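Local coordinates for amino Transferase (Eubacterium rectale, PDB 3ELE), which probably transfers amino groups between amino acids and 2-oxo acids with pyridoxal-5'-phosphate as cofactor, as a member of the class I and II aminotransferase family, at residues A[116-130]-A[165-177]. Sequence-based numbering, arbitrary orientation.
Sequences FRALTSDAYDEFITI and LEERINAHTRGVI
Glu126 and Ile128 pair with the backbone of 172-177 through a parallel ladder: Glu126 N donates to His172 O, Arg174 N to Glu126 O, Ile128 N to Gly175 O and Ile177 N to Ile128 O, every N-H...O angle being at least 166°. Glu126 OE1 accepts from Asn170 ND2 at 3.0 Å on its syn side, somewhat out of the carboxylate plane, with the amide plane turned 79° to it. Water 2 donates to OE1 and to Arg168 O while accepting from Thr173 OG1. On the face carrying Glu126, Ile128 and Thr173, Ile128 CD1 lies 3.6 Å from Leu165 CD1 and 3.8 Å from Thr173 CG2. On the face of Phe127, its ring meets Arg174 CB through CE1 (3.7 Å), and Ile177 CD1 approaches Phe116 CZ to 3.5 Å.

The strands 126-130 and 173-177, 16° from parallel, are neighbours in the mixed seven-stranded sheet of the PLP-binding domain of a fold type I aminotransferase; the side chain of Ile177 is about 8 Å from the bound pyridoxal-5'-phosphate, beside Tyr137 of its pocket.

Further out, Arg174, in one of its two conformers, lays CG against Asp125 CG at 3.4 Å; its bent chain brings NH1 into a long salt bridge with Asp125 OD2, and NH2 donates to Val3 O of the second subunit. Asp125 OD2 also accepts from Ser121 N at 2.8 Å. Asn170 OD1 closes an Asx turn by accepting from His172 N, so an alanine here would probably leave Glu126 OE1 without its amide donor and the turn less firmly set. Water 1 links Asp125 OD1 to His172 ND1.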
ATOM      1  N   PHE A 116       9.531  -5.405  -8.953  1.00 32.01           N
ATOM      2  CA  PHE A 116      10.520  -6.394  -8.496  1.00 32.58           C
ATOM      3  C   PHE A 116       9.833  -7.690  -8.067  1.00 32.38           C
ATOM      4  O   PHE A 116      10.316  -8.794  -8.391  1.00 30.01           O
ATOM      5  CB  PHE A 116      11.408  -5.860  -7.382  1.00 33.15           C
ATOM      6  CG  PHE A 116      12.134  -4.582  -7.726  1.00 31.86           C
ATOM      7  CD1 PHE A 116      12.933  -4.495  -8.868  1.00 34.45           C
ATOM      8  CD2 PHE A 116      12.066  -3.475  -6.867  1.00 30.64           C
ATOM      9  CE1 PHE A 116      13.629  -3.297  -9.175  1.00 30.61           C
ATOM     10  CE2 PHE A 116      12.755  -2.294  -7.154  1.00 33.58           C
ATOM     11  CZ  PHE A 116      13.536  -2.199  -8.309  1.00 31.84           C
ATOM     12  N   ARG A 117       8.689  -7.555  -7.386  1.00 32.99           N
ATOM     13  CA  ARG A 117       7.884  -8.710  -6.968  1.00 34.69           C
ATOM     14  C   ARG A 117       7.369  -9.518  -8.175  1.00 34.89           C
ATOM     15  O   ARG A 117       7.447 -10.743  -8.183  1.00 36.52           O
ATOM     16  CB  ARG A 117       6.728  -8.252  -6.076  1.00 34.83           C
ATOM     17  CG  ARG A 117       5.914  -9.349  -5.400  1.00 40.12           C
ATOM     18  CD  ARG A 117       6.779 -10.339  -4.625  1.00 43.68           C
ATOM     19  NE  ARG A 117       5.980 -11.257  -3.807  1.00 47.82           N
ATOM     20  CZ  ARG A 117       5.608 -11.070  -2.536  1.00 46.44           C
ATOM     21  NH1 ARG A 117       5.973 -10.000  -1.852  1.00 45.60           N
ATOM     22  NH2 ARG A 117       4.883 -12.002  -1.925  1.00 46.28           N
ATOM     23  N   ALA A 118       6.870  -8.821  -9.198  1.00 35.05           N
ATOM     24  CA  ALA A 118       6.388  -9.466 -10.433  1.00 35.20           C
ATOM     25  C   ALA A 118       7.510 -10.118 -11.239  1.00 34.40           C
ATOM     26  O   ALA A 118       7.328 -11.168 -11.816  1.00 32.83           O
ATOM     27  CB  ALA A 118       5.628  -8.449 -11.327  1.00 34.03           C
ATOM     28  N   LEU A 119       8.669  -9.478 -11.271  1.00 35.67           N
ATOM     29  CA  LEU A 119       9.804  -9.982 -12.045  1.00 35.96           C
ATOM     30  C   LEU A 119      10.726 -10.982 -11.337  1.00 36.62           C
ATOM     31  O   LEU A 119      11.429 -11.670 -12.035  1.00 37.05           O
ATOM     32  CB  LEU A 119      10.616  -8.800 -12.603  1.00 35.61           C
ATOM     33  CG  LEU A 119       9.886  -7.983 -13.678  1.00 34.11           C
ATOM     34  CD1 LEU A 119      10.719  -6.805 -14.045  1.00 36.07           C
ATOM     35  CD2 LEU A 119       9.609  -8.851 -14.933  1.00 37.52           C
ATOM     36  N   THR A 120      10.708 -11.098  -9.998  1.00 35.30           N
ATOM     37  CA  THR A 120      11.619 -12.041  -9.278  1.00 34.96           C
ATOM     38  C   THR A 120      11.094 -13.509  -9.202  1.00 34.80           C
ATOM     39  O   THR A 120      10.085 -13.808  -8.537  1.00 31.75           O
ATOM     40  CB  THR A 120      11.970 -11.516  -7.873  1.00 34.78           C
ATOM     41  OG1 THR A 120      12.480 -10.178  -7.985  1.00 34.62           O
ATOM     42  CG2 THR A 120      13.020 -12.413  -7.163  1.00 35.01           C
ATOM     43  N   SER A 121      11.802 -14.426  -9.855  1.00 35.60           N
ATOM     44  CA  SER A 121      11.415 -15.838  -9.869  1.00 35.75           C
ATOM     45  C   SER A 121      12.454 -16.754  -9.198  1.00 37.72           C
ATOM     46  O   SER A 121      12.281 -17.988  -9.202  1.00 41.29           O
ATOM     47  CB  SER A 121      11.160 -16.260 -11.321  1.00 36.51           C
ATOM     48  OG  SER A 121      12.345 -16.184 -12.104  1.00 39.58           O
ATOM     49  N   ASP A 122      13.513 -16.181  -8.610  1.00 35.98           N
ATOM     50  CA  ASP A 122      14.626 -16.969  -8.063  1.00 35.49           C
ATOM     51  C   ASP A 122      15.475 -16.109  -7.119  1.00 35.74           C
ATOM     52  O   ASP A 122      15.628 -14.900  -7.330  1.00 35.34           O
ATOM     53  CB  ASP A 122      15.440 -17.542  -9.249  1.00 36.63           C
ATOM     54  CG  ASP A 122      16.577 -18.452  -8.829  1.00 38.05           C
ATOM     55  OD1 ASP A 122      17.615 -17.930  -8.396  1.00 35.58           O
ATOM     56  OD2 ASP A 122      16.473 -19.687  -9.008  1.00 39.53           O
ATOM     57  N   ALA A 123      16.019 -16.750  -6.083  1.00 34.58           N
ATOM     58  CA  ALA A 123      16.875 -16.101  -5.088  1.00 33.79           C
ATOM     59  C   ALA A 123      18.121 -15.440  -5.688  1.00 32.36           C
ATOM     60  O   ALA A 123      18.671 -14.496  -5.108  1.00 28.96           O
ATOM     61  CB  ALA A 123      17.304 -17.136  -3.986  1.00 34.09           C
ATOM     62  N   TYR A 124      18.580 -15.964  -6.824  1.00 31.20           N
ATOM     63  CA  TYR A 124      19.768 -15.455  -7.484  1.00 32.02           C
ATOM     64  C   TYR A 124      19.527 -14.358  -8.521  1.00 32.44           C
ATOM     65  O   TYR A 124      20.492 -13.868  -9.095  1.00 32.70           O
ATOM     66  CB  TYR A 124      20.591 -16.605  -8.037  1.00 32.79           C
ATOM     67  CG  TYR A 124      21.028 -17.586  -6.973  1.00 32.23           C
ATOM     68  CD1 TYR A 124      21.781 -17.151  -5.879  1.00 34.51           C
ATOM     69  CD2 TYR A 124      20.735 -18.956  -7.076  1.00 35.65           C
ATOM     70  CE1 TYR A 124      22.214 -18.030  -4.892  1.00 33.66           C
ATOM     71  CE2 TYR A 124      21.178 -19.871  -6.086  1.00 36.19           C
ATOM     72  CZ  TYR A 124      21.917 -19.391  -4.987  1.00 36.10           C
ATOM     73  OH  TYR A 124      22.365 -20.250  -4.011  1.00 33.96           O
ATOM     74  N   ASP A 125      18.266 -13.957  -8.721  1.00 31.69           N
ATOM     75  CA  ASP A 125      17.915 -12.837  -9.613  1.00 31.69           C
ATOM     76  C   ASP A 125      18.597 -11.550  -9.188  1.00 31.97           C
ATOM     77  O   ASP A 125      18.651 -11.241  -7.986  1.00 32.50           O
ATOM     78  CB  ASP A 125      16.398 -12.591  -9.627  1.00 30.05           C
ATOM     79  CG  ASP A 125      15.646 -13.647 -10.399  1.00 33.34           C
ATOM     80  OD1 ASP A 125      16.276 -14.568 -10.979  1.00 26.12           O
ATOM     81  OD2 ASP A 125      14.421 -13.557 -10.441  1.00 34.34           O
ATOM     82  N   GLU A 126      19.123 -10.818 -10.170  1.00 32.28           N
ATOM     83  CA  GLU A 126      19.809  -9.548  -9.921  1.00 31.70           C
ATOM     84  C   GLU A 126      19.123  -8.391 -10.617  1.00 31.12           C
ATOM     85  O   GLU A 126      18.649  -8.537 -11.752  1.00 29.33           O
ATOM     86  CB  GLU A 126      21.247  -9.646 -10.402  1.00 32.07           C
ATOM     87  CG  GLU A 126      22.097 -10.651  -9.597  1.00 35.93           C
ATOM     88  CD  GLU A 126      23.489 -10.948 -10.195  1.00 32.19           C
ATOM     89  OE1 GLU A 126      23.852 -10.414 -11.264  1.00 31.40           O
ATOM     90  OE2 GLU A 126      24.214 -11.761  -9.591  1.00 37.44           O
ATOM     91  N   PHE A 127      19.032  -7.250  -9.910  1.00 31.50           N
ATOM     92  CA  PHE A 127      18.585  -5.991 -10.489  1.00 32.07           C
ATOM     93  C   PHE A 127      19.753  -5.014 -10.360  1.00 32.83           C
ATOM     94  O   PHE A 127      20.380  -4.914  -9.291  1.00 31.92           O
ATOM     95  CB  PHE A 127      17.307  -5.462  -9.832  1.00 33.17           C
ATOM     96  CG  PHE A 127      16.115  -6.312 -10.117  1.00 36.70           C
ATOM     97  CD1 PHE A 127      15.335  -6.092 -11.266  1.00 36.96           C
ATOM     98  CD2 PHE A 127      15.781  -7.372  -9.265  1.00 35.88           C
ATOM     99  CE1 PHE A 127      14.214  -6.924 -11.557  1.00 36.56           C
ATOM    100  CE2 PHE A 127      14.669  -8.192  -9.536  1.00 34.27           C
ATOM    101  CZ  PHE A 127      13.872  -7.963 -10.676  1.00 27.19           C
ATOM    102  N   ILE A 128      20.044  -4.314 -11.461  1.00 32.56           N
ATOM    103  CA  ILE A 128      21.166  -3.408 -11.568  1.00 31.12           C
ATOM    104  C   ILE A 128      20.700  -1.979 -11.348  1.00 31.34           C
ATOM    105  O   ILE A 128      19.700  -1.547 -11.938  1.00 30.22           O
ATOM    106  CB  ILE A 128      21.856  -3.491 -12.951  1.00 30.87           C
ATOM    107  CG1 ILE A 128      22.516  -4.854 -13.168  1.00 33.40           C
ATOM    108  CG2 ILE A 128      22.959  -2.433 -13.112  1.00 32.03           C
ATOM    109  CD1 ILE A 128      23.140  -4.957 -14.529  1.00 32.17           C
ATOM    110  N   THR A 129      21.437  -1.262 -10.503  1.00 31.35           N
ATOM    111  CA  THR A 129      21.201   0.190 -10.250  1.00 31.44           C
ATOM    112  C   THR A 129      22.491   0.885 -10.719  1.00 31.79           C
ATOM    113  O   THR A 129      23.579   0.264 -10.708  1.00 31.35           O
ATOM    114  CB  THR A 129      20.830   0.479  -8.793  1.00 31.05           C
ATOM    115  OG1 THR A 129      20.456   1.864  -8.643  1.00 36.16           O
ATOM    116  CG2 THR A 129      21.973   0.167  -7.839  1.00 29.89           C
ATOM    117  N   ILE A 130      22.347   2.116 -11.217  1.00 32.34           N
ATOM    118  CA  ILE A 130      23.463   2.919 -11.729  1.00 32.25           C
ATOM    119  C   ILE A 130      23.737   3.970 -10.656  1.00 32.56           C
ATOM    120  O   ILE A 130      22.870   4.805 -10.378  1.00 30.69           O
ATOM    121  CB  ILE A 130      23.125   3.607 -13.097  1.00 32.76           C
ATOM    122  CG1 ILE A 130      22.536   2.611 -14.107  1.00 36.55           C
ATOM    123  CG2 ILE A 130      24.375   4.265 -13.719  1.00 28.36           C
ATOM    124  CD1 ILE A 130      23.444   1.472 -14.439  1.00 35.50           C
ATOM    125  N   LEU A 165      28.650  -1.250 -16.849  1.00 34.26           N
ATOM    126  CA  LEU A 165      27.298  -1.843 -16.886  1.00 33.71           C
ATOM    127  C   LEU A 165      27.303  -3.188 -17.590  1.00 33.79           C
ATOM    128  O   LEU A 165      26.830  -4.158 -17.012  1.00 33.05           O
ATOM    129  CB  LEU A 165      26.246  -0.925 -17.528  1.00 33.98           C
ATOM    130  CG  LEU A 165      24.830  -1.486 -17.789  1.00 34.64           C
ATOM    131  CD1 LEU A 165      24.221  -2.183 -16.543  1.00 29.60           C
ATOM    132  CD2 LEU A 165      23.924  -0.383 -18.322  1.00 31.35           C
ATOM    133  N   GLU A 166      27.839  -3.227 -18.815  1.00 34.07           N
ATOM    134  CA  GLU A 166      27.902  -4.452 -19.620  1.00 35.29           C
ATOM    135  C   GLU A 166      28.598  -5.609 -18.895  1.00 37.18           C
ATOM    136  O   GLU A 166      28.173  -6.762 -19.005  1.00 37.46           O
ATOM    137  CB  GLU A 166      28.598  -4.182 -20.967  1.00 35.00           C
ATOM    138  CG  GLU A 166      28.595  -5.404 -21.896  1.00 37.89           C
ATOM    139  CD  GLU A 166      29.018  -5.132 -23.323  1.00 36.41           C
ATOM    140  OE1 GLU A 166      29.380  -3.989 -23.668  1.00 44.29           O
ATOM    141  OE2 GLU A 166      28.980  -6.099 -24.111  1.00 41.44           O
ATOM    142  N   GLU A 167      29.672  -5.282 -18.177  1.00 39.09           N
ATOM    143  CA  GLU A 167      30.457  -6.247 -17.392  1.00 41.11           C
ATOM    144  C   GLU A 167      29.646  -6.857 -16.229  1.00 39.24           C
ATOM    145  O   GLU A 167      29.873  -8.006 -15.862  1.00 38.76           O
ATOM    146  CB  GLU A 167      31.741  -5.566 -16.884  1.00 41.12           C
ATOM    147  CG  GLU A 167      32.783  -6.478 -16.256  1.00 47.22           C
ATOM    148  CD  GLU A 167      34.000  -5.725 -15.682  1.00 45.43           C
ATOM    149  OE1 GLU A 167      34.140  -4.486 -15.868  1.00 54.98           O
ATOM    150  OE2 GLU A 167      34.832  -6.398 -15.030  1.00 60.51           O
ATOM    151  N   ARG A 168      28.689  -6.102 -15.681  1.00 38.47           N
ATOM    152  CA  ARG A 168      27.813  -6.578 -14.571  1.00 37.42           C
ATOM    153  C   ARG A 168      26.504  -7.254 -15.019  1.00 37.91           C
ATOM    154  O   ARG A 168      25.729  -7.700 -14.173  1.00 38.95           O
ATOM    155  CB  ARG A 168      27.527  -5.425 -13.609  1.00 37.78           C
ATOM    156  CG  ARG A 168      28.760  -5.031 -12.832  1.00 37.13           C
ATOM    157  CD  ARG A 168      28.658  -3.680 -12.220  1.00 36.07           C
ATOM    158  NE  ARG A 168      29.829  -3.390 -11.383  1.00 36.59           N
ATOM    159  CZ  ARG A 168      31.049  -3.074 -11.829  1.00 39.80           C
ATOM    160  NH1 ARG A 168      31.330  -2.998 -13.130  1.00 38.23           N
ATOM    161  NH2 ARG A 168      32.018  -2.830 -10.945  1.00 42.72           N
ATOM    162  N   ILE A 169      26.252  -7.307 -16.331  1.00 36.68           N
ATOM    163  CA  ILE A 169      25.088  -7.986 -16.892  1.00 35.71           C
ATOM    164  C   ILE A 169      25.489  -9.453 -17.074  1.00 36.39           C
ATOM    165  O   ILE A 169      26.551  -9.728 -17.626  1.00 36.72           O
ATOM    166  CB  ILE A 169      24.666  -7.408 -18.268  1.00 34.72           C
ATOM    167  CG1 ILE A 169      24.080  -6.002 -18.133  1.00 34.86           C
ATOM    168  CG2 ILE A 169      23.623  -8.322 -18.946  1.00 36.54           C
ATOM    169  CD1 ILE A 169      23.905  -5.302 -19.473  1.00 34.19           C
ATOM    170  N   ASN A 170      24.628 -10.372 -16.629  1.00 35.90           N
ATOM    171  CA  ASN A 170      24.848 -11.832 -16.748  1.00 35.44           C
ATOM    172  C   ASN A 170      23.498 -12.567 -16.882  1.00 35.03           C
ATOM    173  O   ASN A 170      22.438 -11.924 -17.016  1.00 33.19           O
ATOM    174  CB  ASN A 170      25.707 -12.342 -15.563  1.00 35.64           C
ATOM    175  CG  ASN A 170      25.088 -12.049 -14.185  1.00 32.79           C
ATOM    176  OD1 ASN A 170      24.046 -12.579 -13.827  1.00 37.78           O
ATOM    177  ND2 ASN A 170      25.777 -11.261 -13.398  1.00 35.30           N
ATOM    178  N   ALA A 171      23.538 -13.896 -16.846  1.00 34.35           N
ATOM    179  CA  ALA A 171      22.320 -14.721 -16.931  1.00 34.41           C
ATOM    180  C   ALA A 171      21.293 -14.447 -15.815  1.00 34.12           C
ATOM    181  O   ALA A 171      20.132 -14.665 -16.032  1.00 35.68           O
ATOM    182  CB  ALA A 171      22.688 -16.216 -16.974  1.00 33.61           C
ATOM    183  N   HIS A 172      21.726 -13.969 -14.642  1.00 33.02           N
ATOM    184  CA  HIS A 172      20.827 -13.677 -13.511  1.00 32.46           C
ATOM    185  C   HIS A 172      20.177 -12.280 -13.537  1.00 31.89           C
ATOM    186  O   HIS A 172      19.276 -12.017 -12.751  1.00 32.35           O
ATOM    187  CB  HIS A 172      21.545 -13.885 -12.179  1.00 32.21           C
ATOM    188  CG  HIS A 172      22.051 -15.283 -11.986  1.00 29.02           C
ATOM    189  ND1 HIS A 172      21.226 -16.330 -11.636  1.00 34.28           N
ATOM    190  CD2 HIS A 172      23.290 -15.811 -12.124  1.00 29.68           C
ATOM    191  CE1 HIS A 172      21.937 -17.442 -11.557  1.00 33.18           C
ATOM    192  NE2 HIS A 172      23.197 -17.153 -11.838  1.00 32.24           N
ATOM    193  N   THR A 173      20.616 -11.422 -14.460  1.00 32.28           N
ATOM    194  CA  THR A 173      20.135 -10.047 -14.588  1.00 31.79           C
ATOM    195  C   THR A 173      18.700  -9.999 -15.140  1.00 33.17           C
ATOM    196  O   THR A 173      18.478 -10.334 -16.310  1.00 33.33           O
ATOM    197  CB  THR A 173      21.051  -9.203 -15.525  1.00 30.51           C
ATOM    198  OG1 THR A 173      22.422  -9.328 -15.118  1.00 31.36           O
ATOM    199  CG2 THR A 173      20.642  -7.727 -15.469  1.00 29.29           C
ATOM    200  N   ARG A 174      17.765  -9.585 -14.275  1.00 32.88           N
ATOM    201  CA  ARG A 174      16.346  -9.456 -14.613  0.50 33.05           C
ATOM    202  C   ARG A 174      15.971  -8.073 -15.095  1.00 32.09           C
ATOM    203  O   ARG A 174      15.047  -7.925 -15.890  1.00 29.81           O
ATOM    204  CB  ARG A 174      15.467  -9.814 -13.403  0.50 33.65           C
ATOM    205  CG  ARG A 174      15.772 -11.162 -12.737  0.50 37.65           C
ATOM    206  CD  ARG A 174      15.941 -12.335 -13.701  0.50 38.92           C
ATOM    207  NE  ARG A 174      15.035 -12.237 -14.839  0.50 42.21           N
ATOM    208  CZ  ARG A 174      13.724 -12.483 -14.839  0.50 43.11           C
ATOM    209  NH1 ARG A 174      13.085 -12.926 -13.753  0.50 42.09           N
ATOM    210  NH2 ARG A 174      13.051 -12.310 -15.980  0.50 41.84           N
ATOM    211  N   GLY A 175      16.680  -7.054 -14.598  1.00 33.08           N
ATOM    212  CA  GLY A 175      16.420  -5.693 -15.002  1.00 32.17           C
ATOM    213  C   GLY A 175      17.431  -4.648 -14.597  1.00 32.71           C
ATOM    214  O   GLY A 175      18.309  -4.895 -13.779  1.00 33.83           O
ATOM    215  N   VAL A 176      17.311  -3.489 -15.228  1.00 31.58           N
ATOM    216  CA  VAL A 176      18.159  -2.319 -14.949  1.00 32.49           C
ATOM    217  C   VAL A 176      17.237  -1.195 -14.538  1.00 30.28           C
ATOM    218  O   VAL A 176      16.314  -0.849 -15.265  1.00 28.13           O
ATOM    219  CB  VAL A 176      19.040  -1.912 -16.153  1.00 32.10           C
ATOM    220  CG1 VAL A 176      19.893  -0.708 -15.786  1.00 34.06           C
ATOM    221  CG2 VAL A 176      19.918  -3.114 -16.550  1.00 30.72           C
ATOM    222  N   ILE A 177      17.467  -0.670 -13.339  1.00 32.54           N
ATOM    223  CA  ILE A 177      16.692   0.427 -12.780  1.00 32.18           C
ATOM    224  C   ILE A 177      17.352   1.727 -13.239  1.00 32.81           C
ATOM    225  O   ILE A 177      18.590   1.870 -13.137  1.00 32.70           O
ATOM    226  CB  ILE A 177      16.696   0.429 -11.203  1.00 33.20           C
ATOM    227  CG1 ILE A 177      16.256  -0.917 -10.610  1.00 35.11           C
ATOM    228  CG2 ILE A 177      15.803   1.541 -10.672  1.00 30.22           C
ATOM    229  CD1 ILE A 177      16.790  -1.172  -9.196  1.00 32.32           C
TER
HETATM  230  O   HOH W   1      18.449 -16.340 -10.978  1.00 31.46           O
HETATM  231  O   HOH W   2      23.359  -8.171 -12.886  1.00 25.96           O
HETATM  232  O   HOH W   3      19.626   3.121 -10.943  1.00 20.88           O